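Long-range contact in serine hydrolase CCSP0084 (Cycloclasticus sp. P1, PDB 4I3F), which is a serine hydrolase of the alpha/beta hydrolase fold, probably hydrolysing carbon-carbon bonds in meta-cleavage products of aromatic degradation and also acting as an esterase: residues L77-A82 against Q105-L110. Residues are numbered along the deposited sequence; the frame is centred on the assembly and turned at random.
Sequences LAPDIA and QQQIDL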
loop_
_atom_site.group_PDB
_atom_site.type_symbol
_atom_site.label_atom_id
_atom_site.label_comp_id
_atom_site.label_asym_id
_atom_site.label_seq_id
_atom_site.Cartn_x
_atom_site.Cartn_y
_atom_site.Cartn_z
ATOM N N LEU A 77 9.490 -9.076 0.598
ATOM C CA LEU A 77 9.003 -9.125 -0.774
ATOM C C LEU A 77 8.142 -7.885 -1.008
ATOM O O LEU A 77 7.179 -7.649 -0.279
ATOM C CB LEU A 77 8.189 -10.401 -1.021
ATOM C CG LEU A 77 8.967 -11.697 -0.776
ATOM C CD1 LEU A 77 8.764 -12.207 0.644
ATOM C CD2 LEU A 77 8.583 -12.761 -1.798
ATOM N N ALA A 78 8.505 -7.082 -2.007
ATOM C CA ALA A 78 7.761 -5.858 -2.313
ATOM C C ALA A 78 7.466 -5.791 -3.802
ATOM O O ALA A 78 8.294 -5.321 -4.584
ATOM C CB ALA A 78 8.554 -4.628 -1.881
ATOM N N PRO A 79 6.292 -6.282 -4.210
ATOM C CA PRO A 79 5.984 -6.282 -5.643
ATOM C C PRO A 79 5.335 -4.984 -6.113
ATOM O O PRO A 79 4.695 -4.289 -5.314
ATOM C CB PRO A 79 4.961 -7.411 -5.758
ATOM C CG PRO A 79 4.204 -7.339 -4.412
ATOM C CD PRO A 79 5.298 -7.036 -3.416
ATOM N N ASP A 80 5.500 -4.666 -7.395
ATOM C CA ASP A 80 4.619 -3.694 -8.030
ATOM C C ASP A 80 3.258 -4.372 -8.113
ATOM O O ASP A 80 3.132 -5.495 -8.611
ATOM C CB ASP A 80 5.095 -3.309 -9.435
ATOM C CG ASP A 80 6.318 -2.393 -9.430
ATOM O OD1 ASP A 80 6.788 -1.992 -8.342
ATOM O OD2 ASP A 80 6.809 -2.067 -10.535
ATOM N N ILE A 81 2.241 -3.698 -7.597
ATOM C CA ILE A 81 0.895 -4.251 -7.571
ATOM C C ILE A 81 0.334 -4.161 -8.987
ATOM O O ILE A 81 0.699 -3.266 -9.751
ATOM C CB ILE A 81 0.057 -3.508 -6.505
ATOM C CG1 ILE A 81 0.633 -3.797 -5.118
ATOM C CG2 ILE A 81 -1.402 -3.918 -6.533
ATOM C CD1 ILE A 81 0.019 -2.950 -4.017
ATOM N N ALA A 82 -0.514 -5.120 -9.356
ATOM C CA ALA A 82 -0.999 -5.222 -10.728
ATOM C C ALA A 82 -1.583 -3.896 -11.204
ATOM O O ALA A 82 -2.323 -3.231 -10.469
ATOM C CB ALA A 82 -2.018 -6.354 -10.858
ATOM N N GLN A 105 -5.641 -12.008 -5.707
ATOM C CA GLN A 105 -5.108 -13.218 -6.332
ATOM C C GLN A 105 -3.630 -13.063 -6.700
ATOM O O GLN A 105 -2.857 -14.023 -6.627
ATOM C CB GLN A 105 -5.937 -13.646 -7.556
ATOM C CG GLN A 105 -5.592 -15.042 -8.062
ATOM C CD GLN A 105 -5.847 -16.120 -7.015
ATOM O OE1 GLN A 105 -6.922 -16.174 -6.419
ATOM N NE2 GLN A 105 -4.864 -16.990 -6.799
ATOM N N GLN A 106 -3.229 -11.856 -7.082
ATOM C CA GLN A 106 -1.823 -11.601 -7.392
ATOM C C GLN A 106 -0.908 -11.963 -6.218
ATOM O O GLN A 106 0.145 -12.582 -6.405
ATOM C CB GLN A 106 -1.606 -10.134 -7.780
ATOM C CG GLN A 106 -0.124 -9.801 -8.043
ATOM C CD GLN A 106 0.134 -8.320 -8.215
ATOM O OE1 GLN A 106 -0.660 -7.484 -7.778
ATOM N NE2 GLN A 106 1.256 -7.982 -8.843
ATOM N N GLN A 107 -1.300 -11.589 -5.005
ATOM C CA GLN A 107 -0.429 -11.839 -3.861
ATOM C C GLN A 107 -0.390 -13.311 -3.499
ATOM O O GLN A 107 0.655 -13.823 -3.087
ATOM C CB GLN A 107 -0.844 -10.989 -2.649
ATOM C CG GLN A 107 -0.891 -9.485 -2.925
ATOM C CD GLN A 107 0.281 -9.001 -3.762
ATOM O OE1 GLN A 107 1.423 -9.363 -3.516
ATOM N NE2 GLN A 107 -0.005 -8.186 -4.762
ATOM N N ILE A 108 -1.520 -13.998 -3.650
ATOM C CA ILE A 108 -1.558 -15.441 -3.435
ATOM C C ILE A 108 -0.690 -16.150 -4.479
ATOM O O ILE A 108 0.095 -17.044 -4.138
ATOM C CB ILE A 108 -2.993 -15.987 -3.491
ATOM C CG1 ILE A 108 -3.843 -15.347 -2.392
ATOM C CG2 ILE A 108 -2.998 -17.508 -3.352
ATOM C CD1 ILE A 108 -3.298 -15.591 -1.000
ATOM N N ASP A 109 -0.825 -15.740 -5.741
ATOM C CA ASP A 109 -0.013 -16.301 -6.819
ATOM C C ASP A 109 1.476 -16.024 -6.607
ATOM O O ASP A 109 2.319 -16.846 -6.976
ATOM C CB ASP A 109 -0.447 -15.744 -8.176
ATOM C CG ASP A 109 -1.802 -16.259 -8.619
ATOM O OD1 ASP A 109 -2.271 -17.282 -8.066
ATOM O OD2 ASP A 109 -2.397 -15.636 -9.529
ATOM N N LEU A 110 1.798 -14.874 -6.020
ATOM C CA LEU A 110 3.191 -14.541 -5.704
ATOM C C LEU A 110 3.738 -15.452 -4.601
ATOM O O LEU A 110 4.820 -16.022 -4.738
ATOM C CB LEU A 110 3.306 -13.073 -5.283
ATOM C CG LEU A 110 4.674 -12.549 -4.831
ATOM C CD1 LEU A 110 5.722 -12.739 -5.919
ATOM C CD2 LEU A 110 4.603 -11.079 -4.423
#
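Gln106 reaches from helix 96-113 to the chain leaving strand 75-79 and grips its backbone at two points, Asp80 and Ala82. With CG anti to the backbone N (chi1 177°) and the chain extended beyond it, the carboxamide is carried straight out from the helix. Its NE2 donates to Asp80 O at 3.1 Å, in the plane of that carbonyl and on a lone pair, though Asp80 O lies 22° out of the glutamine's own amide plane. OE1 accepts from Ala82 N at 2.8 Å, the donor tilted 26° from the carbonyl plane. Ile81, bridged by this pair of bonds, crosses the glutamine at about a right angle, its CG2 3.8 Å from Gln106 OE1, while Ala82 CB rests against the same oxygen. Thr34 OG1 is a further partner of NE2, and Ser87 OG of Asp80 O. One turn along the helix, CD2 of Leu110 lies 3.8 Å from Pro79 CG, the two side chains crossing at a slant. Gln107, bent at its second torsion, brings OE1 to 3.6 Å from the same Pro79 CG; both its amide atoms are buried without a polar partner in the model. Replacing Gln106 by alanine would probably leave Ala82 N without this acceptor and Asp80 O with Ser87 OG but not the glutamine's donor, the chain after the strand being less firmly held. Helix 96-113 thus packs against the central sheet of the alpha/beta hydrolase fold through the Pro79-Leu110 contact and the buried amide of Gln107, while one neutral amide, donor and acceptor together, satisfies buried backbone groups where the chain departs from the sheet.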